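PDB 3ESL: checkpoint serine/threonine-protein kinase BUB1 from Saccharomyces cerevisiae, which takes part in spindle assembly checkpoint signalling, delaying anaphase until chromosomes are bioriented, and as a serine/threonine kinase phosphorylates BUB3 and itself. Local coordinates for residues Thr101-Phe106 with Glu119-Leu124; Lys113-Tyr118 with Asn144-Tyr149; Ala134-Glu139 with Asp177-Leu182; Val55-Met60 with Ile84-Leu89. All coordinates share one frame; numbering follows the deposited sequence.

Contact 1 of 4, residues Thr101-Phe106 with Glu119-Leu124; sequences TFKYMF and EEFSKL
F102 and F121 lie with their ring planes almost parallel, 6° apart, yet slid so far past each other that the rings barely overlap, centroid to centroid 4.8 Å. Each ring instead takes an aliphatic carbon of its partner over its centre, a pair of CH-pi contacts: F102 CB stands 3.5 Å from the F121 centroid, practically on the ring normal, and F121 CA is 3.9 Å from the F102 centroid. L124 adds a methyl, its CD2 3.7 Å from F102 CD2. E120 CB reaches F102 CZ at 4.0 Å, while its carboxylate leads away. With CG anti to its backbone N (chi1 -165°), F121 also packs on L137 of helix 131-143. An alanine at F102 would probably strip F121 CA and L124 CD2 of their aromatic partner and open a gap between helices 95-108 and 115-127, whose segment axes run 11.1 Å apart. No hydrogen bond crosses here, so this join in the TPR-like helical array rests on apolar packing and CH-pi contacts.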
loop_
_atom_site.group_PDB
_atom_site.type_symbol
_atom_site.label_atom_id
_atom_site.label_comp_id
_atom_site.label_asym_id
_atom_site.label_seq_id
_atom_site.Cartn_x
_atom_site.Cartn_y
_atom_site.Cartn_z
ATOM N N THR A 101 8.163 -1.056 -2.823
ATOM C CA THR A 101 6.852 -0.427 -2.990
ATOM C C THR A 101 6.702 0.725 -1.999
ATOM O O THR A 101 6.334 1.831 -2.403
ATOM C CB THR A 101 5.703 -1.451 -2.889
ATOM O OG1 THR A 101 5.925 -2.503 -3.837
ATOM C CG2 THR A 101 4.350 -0.788 -3.213
ATOM N N PHE A 102 7.028 0.496 -0.718
ATOM C CA PHE A 102 6.958 1.591 0.253
ATOM C C PHE A 102 7.893 2.750 -0.118
ATOM O O PHE A 102 7.534 3.919 0.027
ATOM C CB PHE A 102 7.291 1.110 1.662
ATOM C CG PHE A 102 6.159 0.404 2.359
ATOM C CD1 PHE A 102 5.056 1.115 2.824
ATOM C CD2 PHE A 102 6.244 -0.967 2.623
ATOM C CE1 PHE A 102 4.011 0.452 3.506
ATOM C CE2 PHE A 102 5.222 -1.640 3.289
ATOM C CZ PHE A 102 4.096 -0.919 3.736
ATOM N N LYS A 103 9.096 2.417 -0.583
ATOM C CA LYS A 103 10.069 3.419 -1.014
ATOM C C LYS A 103 9.595 4.256 -2.212
ATOM O O LYS A 103 9.840 5.471 -2.275
ATOM C CB LYS A 103 11.407 2.740 -1.340
ATOM C CG LYS A 103 12.122 2.252 -0.103
ATOM C CD LYS A 103 13.287 1.343 -0.465
ATOM C CE LYS A 103 14.267 2.068 -1.370
ATOM N NZ LYS A 103 15.653 1.504 -1.274
ATOM N N TYR A 104 8.922 3.599 -3.150
ATOM C CA TYR A 104 8.362 4.257 -4.325
ATOM C C TYR A 104 7.256 5.235 -3.923
ATOM O O TYR A 104 7.237 6.393 -4.350
ATOM C CB TYR A 104 7.819 3.188 -5.261
ATOM C CG TYR A 104 7.131 3.683 -6.509
ATOM C CD1 TYR A 104 7.868 4.008 -7.653
ATOM C CD2 TYR A 104 5.741 3.779 -6.566
ATOM C CE1 TYR A 104 7.233 4.432 -8.818
ATOM C CE2 TYR A 104 5.095 4.202 -7.726
ATOM C CZ TYR A 104 5.853 4.525 -8.846
ATOM O OH TYR A 104 5.229 4.941 -10.002
ATOM N N MET A 105 6.333 4.757 -3.092
ATOM C CA MET A 105 5.331 5.624 -2.476
ATOM C C MET A 105 5.970 6.838 -1.769
ATOM O O MET A 105 5.546 7.975 -1.971
ATOM C CB MET A 105 4.509 4.811 -1.480
ATOM C CG MET A 105 3.691 3.689 -2.132
ATOM S SD MET A 105 3.166 2.504 -0.861
ATOM C CE MET A 105 1.941 3.480 -0.006
ATOM N N PHE A 106 6.991 6.588 -0.954
ATOM C CA PHE A 106 7.665 7.659 -0.206
ATOM C C PHE A 106 8.207 8.723 -1.176
ATOM O O PHE A 106 7.990 9.919 -0.996
ATOM C CB PHE A 106 8.784 7.088 0.667
ATOM C CG PHE A 106 9.391 8.101 1.606
ATOM C CD1 PHE A 106 8.787 8.388 2.829
ATOM C CD2 PHE A 106 10.562 8.768 1.262
ATOM C CE1 PHE A 106 9.343 9.335 3.703
ATOM C CE2 PHE A 106 11.130 9.714 2.127
ATOM C CZ PHE A 106 10.514 9.995 3.350
ATOM N N GLU A 119 3.186 3.477 10.083
ATOM C CA GLU A 119 2.901 2.273 10.895
ATOM C C GLU A 119 3.163 0.972 10.133
ATOM O O GLU A 119 3.828 0.056 10.638
ATOM C CB GLU A 119 1.463 2.302 11.426
ATOM C CG GLU A 119 1.237 3.423 12.441
ATOM C CD GLU A 119 -0.231 3.636 12.798
ATOM O OE1 GLU A 119 -1.108 3.416 11.931
ATOM O OE2 GLU A 119 -0.506 4.036 13.956
ATOM N N GLU A 120 2.638 0.899 8.913
ATOM C CA GLU A 120 2.796 -0.290 8.083
ATOM C C GLU A 120 4.230 -0.498 7.587
ATOM O O GLU A 120 4.728 -1.627 7.599
ATOM C CB GLU A 120 1.798 -0.260 6.918
ATOM C CG GLU A 120 0.331 -0.365 7.379
ATOM C CD GLU A 120 -0.025 -1.726 7.980
ATOM O OE1 GLU A 120 0.545 -2.758 7.560
ATOM O OE2 GLU A 120 -0.894 -1.761 8.879
ATOM N N PHE A 121 4.878 0.584 7.157
ATOM C CA PHE A 121 6.251 0.525 6.676
ATOM C C PHE A 121 7.153 0.101 7.849
ATOM O O PHE A 121 7.997 -0.792 7.715
ATOM C CB PHE A 121 6.642 1.894 6.112
ATOM C CG PHE A 121 7.907 1.900 5.263
ATOM C CD1 PHE A 121 8.696 0.760 5.113
ATOM C CD2 PHE A 121 8.310 3.082 4.648
ATOM C CE1 PHE A 121 9.867 0.794 4.335
ATOM C CE2 PHE A 121 9.486 3.129 3.887
ATOM C CZ PHE A 121 10.255 1.988 3.727
ATOM N N SER A 122 6.926 0.700 9.013
ATOM C CA SER A 122 7.683 0.315 10.214
ATOM C C SER A 122 7.494 -1.165 10.545
ATOM O O SER A 122 8.472 -1.855 10.891
ATOM C CB SER A 122 7.300 1.188 11.415
ATOM O OG SER A 122 7.974 0.739 12.590
ATOM N N LYS A 123 6.251 -1.650 10.453
ATOM C CA LYS A 123 5.946 -3.062 10.705
ATOM C C LYS A 123 6.746 -3.959 9.756
ATOM O O LYS A 123 7.298 -4.978 10.181
ATOM C CB LYS A 123 4.447 -3.341 10.590
ATOM C CG LYS A 123 4.043 -4.784 10.918
ATOM C CD LYS A 123 2.537 -5.029 10.718
ATOM C CE LYS A 123 2.166 -5.239 9.243
ATOM N NZ LYS A 123 2.654 -6.547 8.692
ATOM N N LEU A 124 6.828 -3.576 8.479
ATOM C CA LEU A 124 7.615 -4.366 7.522
ATOM C C LEU A 124 9.077 -4.465 7.977
ATOM O O LEU A 124 9.655 -5.565 8.000
ATOM C CB LEU A 124 7.517 -3.769 6.103
ATOM C CG LEU A 124 8.308 -4.518 5.025
ATOM C CD1 LEU A 124 7.584 -5.764 4.581
ATOM C CD2 LEU A 124 8.590 -3.609 3.832
#

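Contact 2 of 4, residues Lys113-Tyr118 with Asn144-Tyr149; sequences KLSLFY and NNCRPY
K113 O is gripped from several directions: R147 N donates to it at 3.1 Å, the CA-H of C146 makes a weaker CH...O contact, and a water donates both to it and to N145 O. The next bond runs the other way, S115 N to R147 O at 2.8 Å, nearly straight, with the donor above the carbonyl plane; together the two backbone bonds form a single beta bridge between L114 and R147. S115 OG, anti to its carbonyl carbon (chi1 -65°), donates to P148 O at 2.7 Å, again from above the carbonyl plane. The peptide before P148 is cis. Alongside, L114 CD2 lies over one face of the R147 guanidinium, toward its rim. N144 ND2 donates to Y118 OH at 2.9 Å, and that hydroxyl also bonds T112 O. The bridge thus ties the start of helix 115-127 to the turn joining helices 131-143 and 149-165: L152 of the latter touches S115 and C146, and L80 of helix 77-90 touches L114.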
loop_
_atom_site.group_PDB
_atom_site.type_symbol
_atom_site.label_atom_id
_atom_site.label_comp_id
_atom_site.label_asym_id
_atom_site.label_seq_id
_atom_site.Cartn_x
_atom_site.Cartn_y
_atom_site.Cartn_z
ATOM N N LYS A 113 1.789 11.882 4.582
ATOM C CA LYS A 113 1.148 12.671 5.626
ATOM C C LYS A 113 0.161 11.841 6.454
ATOM O O LYS A 113 -0.584 12.388 7.287
ATOM C CB LYS A 113 0.473 13.912 5.026
ATOM C CG LYS A 113 1.429 14.861 4.325
ATOM C CD LYS A 113 0.673 16.042 3.700
ATOM C CE LYS A 113 1.610 16.900 2.846
ATOM N NZ LYS A 113 0.964 18.182 2.414
ATOM N N LEU A 114 0.151 10.524 6.229
ATOM C CA LEU A 114 -0.760 9.620 6.938
ATOM C C LEU A 114 -0.035 8.650 7.870
ATOM O O LEU A 114 0.890 7.949 7.441
ATOM C CB LEU A 114 -1.603 8.815 5.933
ATOM C CG LEU A 114 -2.484 9.680 5.016
ATOM C CD1 LEU A 114 -3.158 8.803 3.986
ATOM C CD2 LEU A 114 -3.526 10.467 5.843
ATOM N N SER A 115 -0.488 8.588 9.126
ATOM C CA SER A 115 0.108 7.687 10.131
ATOM C C SER A 115 0.186 6.232 9.672
ATOM O O SER A 115 1.170 5.539 9.942
ATOM C CB SER A 115 -0.671 7.756 11.449
ATOM O OG SER A 115 -0.551 9.033 12.024
ATOM N N LEU A 116 -0.860 5.763 8.997
ATOM C CA LEU A 116 -0.920 4.392 8.528
ATOM C C LEU A 116 0.294 4.018 7.686
ATOM O O LEU A 116 0.790 2.891 7.784
ATOM C CB LEU A 116 -2.216 4.161 7.742
ATOM C CG LEU A 116 -2.439 2.720 7.255
ATOM C CD1 LEU A 116 -2.544 1.755 8.418
ATOM C CD2 LEU A 116 -3.659 2.658 6.365
ATOM N N PHE A 117 0.774 4.961 6.874
ATOM C CA PHE A 117 1.916 4.686 6.005
ATOM C C PHE A 117 3.122 4.306 6.862
ATOM O O PHE A 117 3.760 3.265 6.650
ATOM C CB PHE A 117 2.245 5.889 5.120
ATOM C CG PHE A 117 3.540 5.740 4.358
ATOM C CD1 PHE A 117 3.575 5.057 3.147
ATOM C CD2 PHE A 117 4.736 6.260 4.870
ATOM C CE1 PHE A 117 4.788 4.899 2.449
ATOM C CE2 PHE A 117 5.949 6.110 4.176
ATOM C CZ PHE A 117 5.971 5.432 2.958
ATOM N N TYR A 118 3.408 5.148 7.847
ATOM C CA TYR A 118 4.571 4.919 8.707
ATOM C C TYR A 118 4.401 3.693 9.577
ATOM O O TYR A 118 5.365 2.938 9.779
ATOM C CB TYR A 118 4.849 6.165 9.540
ATOM C CG TYR A 118 5.177 7.338 8.663
ATOM C CD1 TYR A 118 6.484 7.580 8.233
ATOM C CD2 TYR A 118 4.170 8.205 8.234
ATOM C CE1 TYR A 118 6.771 8.661 7.398
ATOM C CE2 TYR A 118 4.453 9.283 7.406
ATOM C CZ TYR A 118 5.746 9.507 6.996
ATOM O OH TYR A 118 6.012 10.574 6.176
ATOM N N ASN A 144 6.826 14.623 10.494
ATOM C CA ASN A 144 6.110 15.095 9.307
ATOM C C ASN A 144 4.654 15.483 9.595
ATOM O O ASN A 144 3.887 15.754 8.664
ATOM C CB ASN A 144 6.168 14.030 8.200
ATOM C CG ASN A 144 7.555 13.905 7.574
ATOM O OD1 ASN A 144 8.361 14.837 7.629
ATOM N ND2 ASN A 144 7.833 12.753 6.963
ATOM N N ASN A 145 4.280 15.499 10.877
ATOM C CA ASN A 145 2.926 15.859 11.325
ATOM C C ASN A 145 1.834 15.008 10.674
ATOM O O ASN A 145 0.824 15.535 10.194
ATOM C CB ASN A 145 2.640 17.352 11.084
ATOM C CG ASN A 145 3.491 18.270 11.955
ATOM O OD1 ASN A 145 4.025 19.274 11.472
ATOM N ND2 ASN A 145 3.612 17.939 13.243
ATOM N N CYS A 146 2.048 13.695 10.641
ATOM C CA CYS A 146 1.092 12.763 10.031
ATOM C C CYS A 146 -0.154 12.570 10.905
ATOM O O CYS A 146 -0.089 12.689 12.132
ATOM C CB CYS A 146 1.762 11.414 9.747
ATOM S SG CYS A 146 2.272 10.540 11.228
ATOM N N ARG A 147 -1.282 12.263 10.261
ATOM C CA ARG A 147 -2.576 12.106 10.938
ATOM C C ARG A 147 -3.097 10.672 10.762
ATOM O O ARG A 147 -2.824 10.064 9.722
ATOM C CB ARG A 147 -3.579 13.153 10.413
ATOM C CG ARG A 147 -3.929 13.034 8.916
ATOM C CD ARG A 147 -5.240 13.782 8.563
ATOM N NE ARG A 147 -5.827 13.192 7.355
ATOM C CZ ARG A 147 -6.541 12.069 7.352
ATOM N NH1 ARG A 147 -6.806 11.445 8.502
ATOM N NH2 ARG A 147 -7.007 11.570 6.197
ATOM N N PRO A 148 -3.778 10.088 11.788
ATOM C CA PRO A 148 -4.028 10.572 13.162
ATOM C C PRO A 148 -2.770 10.517 14.029
ATOM O O PRO A 148 -2.152 9.452 14.187
ATOM C CB PRO A 148 -5.064 9.587 13.708
ATOM C CG PRO A 148 -4.891 8.357 12.932
ATOM C CD PRO A 148 -4.372 8.750 11.575
ATOM N N TYR A 149 -2.416 11.665 14.589
ATOM C CA TYR A 149 -1.139 11.840 15.277
ATOM C C TYR A 149 -1.008 11.014 16.558
ATOM O O TYR A 149 0.015 10.363 16.779
ATOM C CB TYR A 149 -0.916 13.324 15.563
ATOM C CG TYR A 149 0.466 13.652 16.066
ATOM C CD1 TYR A 149 1.539 13.775 15.180
ATOM C CD2 TYR A 149 0.701 13.851 17.429
ATOM C CE1 TYR A 149 2.822 14.079 15.640
ATOM C CE2 TYR A 149 1.982 14.161 17.900
ATOM C CZ TYR A 149 3.031 14.274 17.001
ATOM O OH TYR A 149 4.292 14.582 17.458
HETATM O O HOH W 1 -1.245 15.008 7.964
#

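Contact 3 of 4, residues Ala134-Glu139 with Asp177-Leu182; sequences AKVLLE and DSRERL
The R179 guanidinium is the flat group nearest this contact, and R179 touches V136 through the aliphatic stem that carries it, CG 3.9 Å from V136 CG2, the two side chains crossing at about a right angle. Of the guanidinium, NE comes nearest the E139 carboxylate, 4.6 Å from E139 OE1, beyond a salt bridge; the rest of the group turns off from there, so any attraction between the two charges is probably modest. The apolar centre is V136. Its CG1, anti to the backbone N (chi1 176°), meets L182 CD2 at 3.5 Å, while CG2 turns to S178 OG, also 3.5 Å away; that hydroxyl has a weak hydrogen bond to E170. The same L182 methyl sits 3.6 Å from L137 N and touches the L137 side chain at CB, so one methyl fits against two consecutive residues of the opposite helix. An alanine at V136 would probably open a gap beside L182 CD2 and leave the R179 stem without the methyls it packs on. The axes of the two segments approach to 9.1 Å at 81°, so the segments run nearly at right angles. Helix 131-143 is packed in turn against helix 115-127, where L137 meets F121 and L125, and against helix 149-165, where L138 meets L152 and L156.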
loop_
_atom_site.group_PDB
_atom_site.type_symbol
_atom_site.label_atom_id
_atom_site.label_comp_id
_atom_site.label_asym_id
_atom_site.label_seq_id
_atom_site.Cartn_x
_atom_site.Cartn_y
_atom_site.Cartn_z
ATOM N N ALA A 134 13.096 0.745 12.030
ATOM C CA ALA A 134 11.637 0.750 12.192
ATOM C C ALA A 134 11.178 1.804 13.200
ATOM O O ALA A 134 10.147 2.451 13.002
ATOM C CB ALA A 134 11.130 -0.629 12.580
ATOM N N LYS A 135 11.950 1.993 14.275
ATOM C CA LYS A 135 11.628 3.015 15.276
ATOM C C LYS A 135 11.789 4.402 14.672
ATOM O O LYS A 135 10.912 5.250 14.823
ATOM C CB LYS A 135 12.513 2.854 16.531
ATOM C CG LYS A 135 12.402 3.989 17.537
ATOM C CD LYS A 135 13.151 3.654 18.821
ATOM C CE LYS A 135 13.069 4.794 19.822
ATOM N NZ LYS A 135 13.199 4.276 21.209
ATOM N N VAL A 136 12.887 4.619 13.952
ATOM C CA VAL A 136 13.176 5.922 13.360
ATOM C C VAL A 136 12.079 6.307 12.356
ATOM O O VAL A 136 11.699 7.476 12.251
ATOM C CB VAL A 136 14.564 5.955 12.694
ATOM C CG1 VAL A 136 14.807 7.292 11.996
ATOM C CG2 VAL A 136 15.654 5.714 13.736
ATOM N N LEU A 137 11.569 5.310 11.643
ATOM C CA LEU A 137 10.496 5.548 10.683
ATOM C C LEU A 137 9.227 6.072 11.366
ATOM O O LEU A 137 8.574 6.985 10.851
ATOM C CB LEU A 137 10.215 4.278 9.902
ATOM C CG LEU A 137 9.398 4.369 8.627
ATOM C CD1 LEU A 137 9.898 5.493 7.714
ATOM C CD2 LEU A 137 9.484 3.009 7.965
ATOM N N LEU A 138 8.887 5.515 12.527
ATOM C CA LEU A 138 7.731 6.027 13.282
ATOM C C LEU A 138 7.974 7.465 13.733
ATOM O O LEU A 138 7.097 8.328 13.614
ATOM C CB LEU A 138 7.395 5.139 14.479
ATOM C CG LEU A 138 6.899 3.731 14.152
ATOM C CD1 LEU A 138 6.858 2.877 15.412
ATOM C CD2 LEU A 138 5.522 3.756 13.463
ATOM N N GLU A 139 9.185 7.733 14.213
ATOM C CA GLU A 139 9.552 9.086 14.626
ATOM C C GLU A 139 9.544 10.070 13.447
ATOM O O GLU A 139 9.212 11.243 13.614
ATOM C CB GLU A 139 10.915 9.079 15.325
ATOM C CG GLU A 139 10.952 8.172 16.545
ATOM C CD GLU A 139 12.334 8.066 17.166
ATOM O OE1 GLU A 139 13.341 8.207 16.435
ATOM O OE2 GLU A 139 12.406 7.832 18.393
ATOM N N ASP A 177 23.467 6.201 14.022
ATOM C CA ASP A 177 23.625 5.292 12.896
ATOM C C ASP A 177 22.297 4.721 12.396
ATOM O O ASP A 177 22.128 4.552 11.192
ATOM C CB ASP A 177 24.620 4.169 13.194
ATOM C CG ASP A 177 25.157 3.517 11.924
ATOM O OD1 ASP A 177 25.821 4.214 11.120
ATOM O OD2 ASP A 177 24.913 2.306 11.728
ATOM N N SER A 178 21.363 4.436 13.308
ATOM C CA SER A 178 20.053 3.897 12.910
ATOM C C SER A 178 19.296 4.861 11.998
ATOM O O SER A 178 18.639 4.433 11.046
ATOM C CB SER A 178 19.201 3.514 14.120
ATOM O OG SER A 178 18.750 4.646 14.837
ATOM N N ARG A 179 19.409 6.157 12.288
ATOM C CA ARG A 179 18.808 7.188 11.442
ATOM C C ARG A 179 19.489 7.226 10.076
ATOM O O ARG A 179 18.824 7.339 9.042
ATOM C CB ARG A 179 18.876 8.567 12.106
ATOM C CG ARG A 179 18.275 8.623 13.501
ATOM C CD ARG A 179 17.542 9.934 13.723
ATOM N NE ARG A 179 17.260 10.179 15.137
ATOM C CZ ARG A 179 17.726 11.218 15.828
ATOM N NH1 ARG A 179 18.494 12.130 15.237
ATOM N NH2 ARG A 179 17.414 11.354 17.110
ATOM N N GLU A 180 20.818 7.127 10.079
ATOM C CA GLU A 180 21.588 7.111 8.837
ATOM C C GLU A 180 21.389 5.821 8.045
ATOM O O GLU A 180 21.426 5.837 6.812
ATOM C CB GLU A 180 23.074 7.358 9.113
ATOM C CG GLU A 180 23.447 8.839 9.149
ATOM C CD GLU A 180 23.453 9.492 7.767
ATOM O OE1 GLU A 180 23.624 8.772 6.755
ATOM O OE2 GLU A 180 23.295 10.733 7.692
ATOM N N ARG A 181 21.179 4.718 8.759
ATOM C CA ARG A 181 20.850 3.434 8.143
ATOM C C ARG A 181 19.480 3.506 7.461
ATOM O O ARG A 181 19.332 3.057 6.322
ATOM C CB ARG A 181 20.871 2.304 9.176
ATOM C CG ARG A 181 22.263 1.739 9.489
ATOM C CD ARG A 181 22.152 0.488 10.345
ATOM N NE ARG A 181 21.704 0.798 11.700
ATOM C CZ ARG A 181 21.019 -0.032 12.482
ATOM N NH1 ARG A 181 20.677 -1.238 12.049
ATOM N NH2 ARG A 181 20.662 0.349 13.699
ATOM N N LEU A 182 18.496 4.090 8.151
ATOM C CA LEU A 182 17.166 4.307 7.561
ATOM C C LEU A 182 17.235 5.218 6.338
ATOM O O LEU A 182 16.656 4.900 5.295
ATOM C CB LEU A 182 16.160 4.861 8.578
ATOM C CG LEU A 182 14.743 5.080 8.000
ATOM C CD1 LEU A 182 14.093 3.758 7.583
ATOM C CD2 LEU A 182 13.846 5.846 8.955
#

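Contact 4 of 4, residues Val55-Met60 with Ile84-Leu89; sequences VLRSTM and IWYINL
R57 and Y86 both carry CG anti to the backbone N (chi1 -178° and -172°), and the arginine chain stays extended from CG to NE as it approaches the tyrosine hydroxyl. This joins helices 49-67 and 77-90, consecutive members of the all-helical, TPR-like N-terminal domain. R57 grips Y86 OH side-on with two nitrogens, NE and NH2, each 2.9 Å from that oxygen, which lies near the guanidinium edge but tilted from its plane. Guanidinium and ring stand 74° apart. E61 OE2 also bonds Y86 OH, so the phenol oxygen meets both a donating guanidinium and a carboxylate, which would probably polarise it. F194 stacks on the Y86 ring, which is likely to limit its rotation. The rest of the contact is apolar: L56 CD2 meets L89 CD1 at 4.1 Å, and M60 SD sits 4.2 Å from the same L89 methyl. M60 bends at its last torsion, and its CE ends 3.8 Å from W85 CB, 3.8 Å from Y86 CB and 3.4 Å from Y86 N.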
loop_
_atom_site.group_PDB
_atom_site.type_symbol
_atom_site.label_atom_id
_atom_site.label_comp_id
_atom_site.label_asym_id
_atom_site.label_seq_id
_atom_site.Cartn_x
_atom_site.Cartn_y
_atom_site.Cartn_z
ATOM N N VAL A 55 -8.011 -11.440 -11.404
ATOM C CA VAL A 55 -8.769 -10.235 -11.735
ATOM C C VAL A 55 -8.576 -9.200 -10.627
ATOM O O VAL A 55 -8.449 -7.998 -10.909
ATOM C CB VAL A 55 -10.270 -10.524 -11.976
ATOM C CG1 VAL A 55 -11.034 -9.233 -12.256
ATOM C CG2 VAL A 55 -10.445 -11.507 -13.148
ATOM N N LEU A 56 -8.543 -9.660 -9.380
ATOM C CA LEU A 56 -8.287 -8.731 -8.273
ATOM C C LEU A 56 -6.900 -8.102 -8.441
ATOM O O LEU A 56 -6.753 -6.875 -8.337
ATOM C CB LEU A 56 -8.425 -9.412 -6.906
ATOM C CG LEU A 56 -8.181 -8.502 -5.694
ATOM C CD1 LEU A 56 -9.144 -7.306 -5.670
ATOM C CD2 LEU A 56 -8.243 -9.283 -4.378
ATOM N N ARG A 57 -5.888 -8.930 -8.705
ATOM C CA ARG A 57 -4.515 -8.426 -8.805
ATOM C C ARG A 57 -4.406 -7.400 -9.924
ATOM O O ARG A 57 -3.869 -6.311 -9.712
ATOM C CB ARG A 57 -3.492 -9.567 -8.990
ATOM C CG ARG A 57 -2.044 -9.051 -9.056
ATOM C CD ARG A 57 -0.965 -10.111 -8.821
ATOM N NE ARG A 57 0.328 -9.441 -8.607
ATOM C CZ ARG A 57 1.435 -10.000 -8.113
ATOM N NH1 ARG A 57 1.450 -11.283 -7.753
ATOM N NH2 ARG A 57 2.540 -9.262 -7.975
ATOM N N SER A 58 -4.928 -7.744 -11.102
ATOM C CA SER A 58 -4.905 -6.851 -12.272
ATOM C C SER A 58 -5.647 -5.534 -12.056
ATOM O O SER A 58 -5.187 -4.473 -12.488
ATOM C CB SER A 58 -5.467 -7.576 -13.502
ATOM O OG SER A 58 -5.823 -6.653 -14.519
ATOM N N THR A 59 -6.795 -5.604 -11.391
ATOM C CA THR A 59 -7.610 -4.429 -11.135
ATOM C C THR A 59 -6.890 -3.510 -10.150
ATOM O O THR A 59 -6.904 -2.287 -10.327
ATOM C CB THR A 59 -9.011 -4.816 -10.638
ATOM O OG1 THR A 59 -9.627 -5.641 -11.639
ATOM C CG2 THR A 59 -9.873 -3.579 -10.455
ATOM N N MET A 60 -6.266 -4.099 -9.138
ATOM C CA MET A 60 -5.581 -3.296 -8.119
ATOM C C MET A 60 -4.389 -2.592 -8.779
ATOM O O MET A 60 -4.130 -1.417 -8.525
ATOM C CB MET A 60 -5.134 -4.163 -6.947
ATOM C CG MET A 60 -6.295 -4.645 -6.097
ATOM S SD MET A 60 -5.731 -5.624 -4.703
ATOM C CE MET A 60 -5.051 -4.339 -3.685
ATOM N N ILE A 84 -1.448 -0.690 0.537
ATOM C CA ILE A 84 -1.126 -1.614 1.633
ATOM C C ILE A 84 -1.811 -2.981 1.454
ATOM O O ILE A 84 -1.211 -4.016 1.761
ATOM C CB ILE A 84 -1.369 -0.969 3.025
ATOM C CG1 ILE A 84 -0.485 0.272 3.169
ATOM C CG2 ILE A 84 -1.082 -1.968 4.164
ATOM C CD1 ILE A 84 -0.851 1.171 4.319
ATOM N N TRP A 85 -3.034 -2.990 0.921
ATOM C CA TRP A 85 -3.703 -4.256 0.590
ATOM C C TRP A 85 -2.920 -5.001 -0.477
ATOM O O TRP A 85 -2.739 -6.210 -0.389
ATOM C CB TRP A 85 -5.147 -4.035 0.151
ATOM C CG TRP A 85 -6.101 -4.047 1.330
ATOM C CD1 TRP A 85 -6.726 -2.975 1.891
ATOM C CD2 TRP A 85 -6.515 -5.198 2.088
ATOM N NE1 TRP A 85 -7.512 -3.379 2.952
ATOM C CE2 TRP A 85 -7.400 -4.739 3.094
ATOM C CE3 TRP A 85 -6.230 -6.571 2.010
ATOM C CZ2 TRP A 85 -8.003 -5.608 4.019
ATOM C CZ3 TRP A 85 -6.833 -7.436 2.932
ATOM C CH2 TRP A 85 -7.709 -6.947 3.917
ATOM N N TYR A 86 -2.425 -4.258 -1.464
ATOM C CA TYR A 86 -1.638 -4.878 -2.527
ATOM C C TYR A 86 -0.389 -5.559 -1.980
ATOM O O TYR A 86 -0.111 -6.717 -2.293
ATOM C CB TYR A 86 -1.260 -3.893 -3.641
ATOM C CG TYR A 86 -0.627 -4.615 -4.811
ATOM C CD1 TYR A 86 -1.416 -5.114 -5.850
ATOM C CD2 TYR A 86 0.740 -4.867 -4.846
ATOM C CE1 TYR A 86 -0.858 -5.818 -6.902
ATOM C CE2 TYR A 86 1.308 -5.579 -5.902
ATOM C CZ TYR A 86 0.513 -6.026 -6.925
ATOM O OH TYR A 86 1.083 -6.716 -7.953
ATOM N N ILE A 87 0.369 -4.825 -1.179
ATOM C CA ILE A 87 1.588 -5.356 -0.584
ATOM C C ILE A 87 1.271 -6.612 0.234
ATOM O O ILE A 87 1.949 -7.626 0.094
ATOM C CB ILE A 87 2.284 -4.279 0.274
ATOM C CG1 ILE A 87 2.783 -3.119 -0.611
ATOM C CG2 ILE A 87 3.450 -4.868 1.094
ATOM C CD1 ILE A 87 3.036 -1.828 0.182
ATOM N N ASN A 88 0.228 -6.538 1.056
ATOM C CA ASN A 88 -0.122 -7.650 1.960
ATOM C C ASN A 88 -0.632 -8.898 1.231
ATOM O O ASN A 88 -0.316 -10.027 1.620
ATOM C CB ASN A 88 -1.170 -7.204 2.986
ATOM C CG ASN A 88 -0.644 -6.178 3.986
ATOM O OD1 ASN A 88 0.557 -6.034 4.192
ATOM N ND2 ASN A 88 -1.568 -5.466 4.625
ATOM N N LEU A 89 -1.437 -8.698 0.192
ATOM C CA LEU A 89 -2.028 -9.805 -0.555
ATOM C C LEU A 89 -1.048 -10.461 -1.521
ATOM O O LEU A 89 -1.045 -11.690 -1.674
ATOM C CB LEU A 89 -3.247 -9.331 -1.334
ATOM C CG LEU A 89 -4.481 -8.945 -0.522
ATOM C CD1 LEU A 89 -5.490 -8.344 -1.475
ATOM C CD2 LEU A 89 -5.067 -10.165 0.205
#

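How the contacts relate
Contacts 1 and 2 each touch all the others. F117 of contact 2 packs on F106 and M105 of contact 1, with F106 CD1 3.9 Å from F117 CE2. Toward contact 3, S122 OG probably bonds A134 O at 2.8 Å, and toward contact 4 F102 CE2 meets I87 CD1 at 3.8 Å. L116 CG of contact 2 lies 3.7 Å from I84 CD1 of contact 4. Contacts 2 and 3 cross along the chain and meet where Y118 lies on L137. Contacts 3 and 4, centres about 28 Å apart, do not touch. The kinase active site belongs to another part of BUB1; the bound NHE, about 3 Å from the W85 side chain, probably came from the crystallisation liquor.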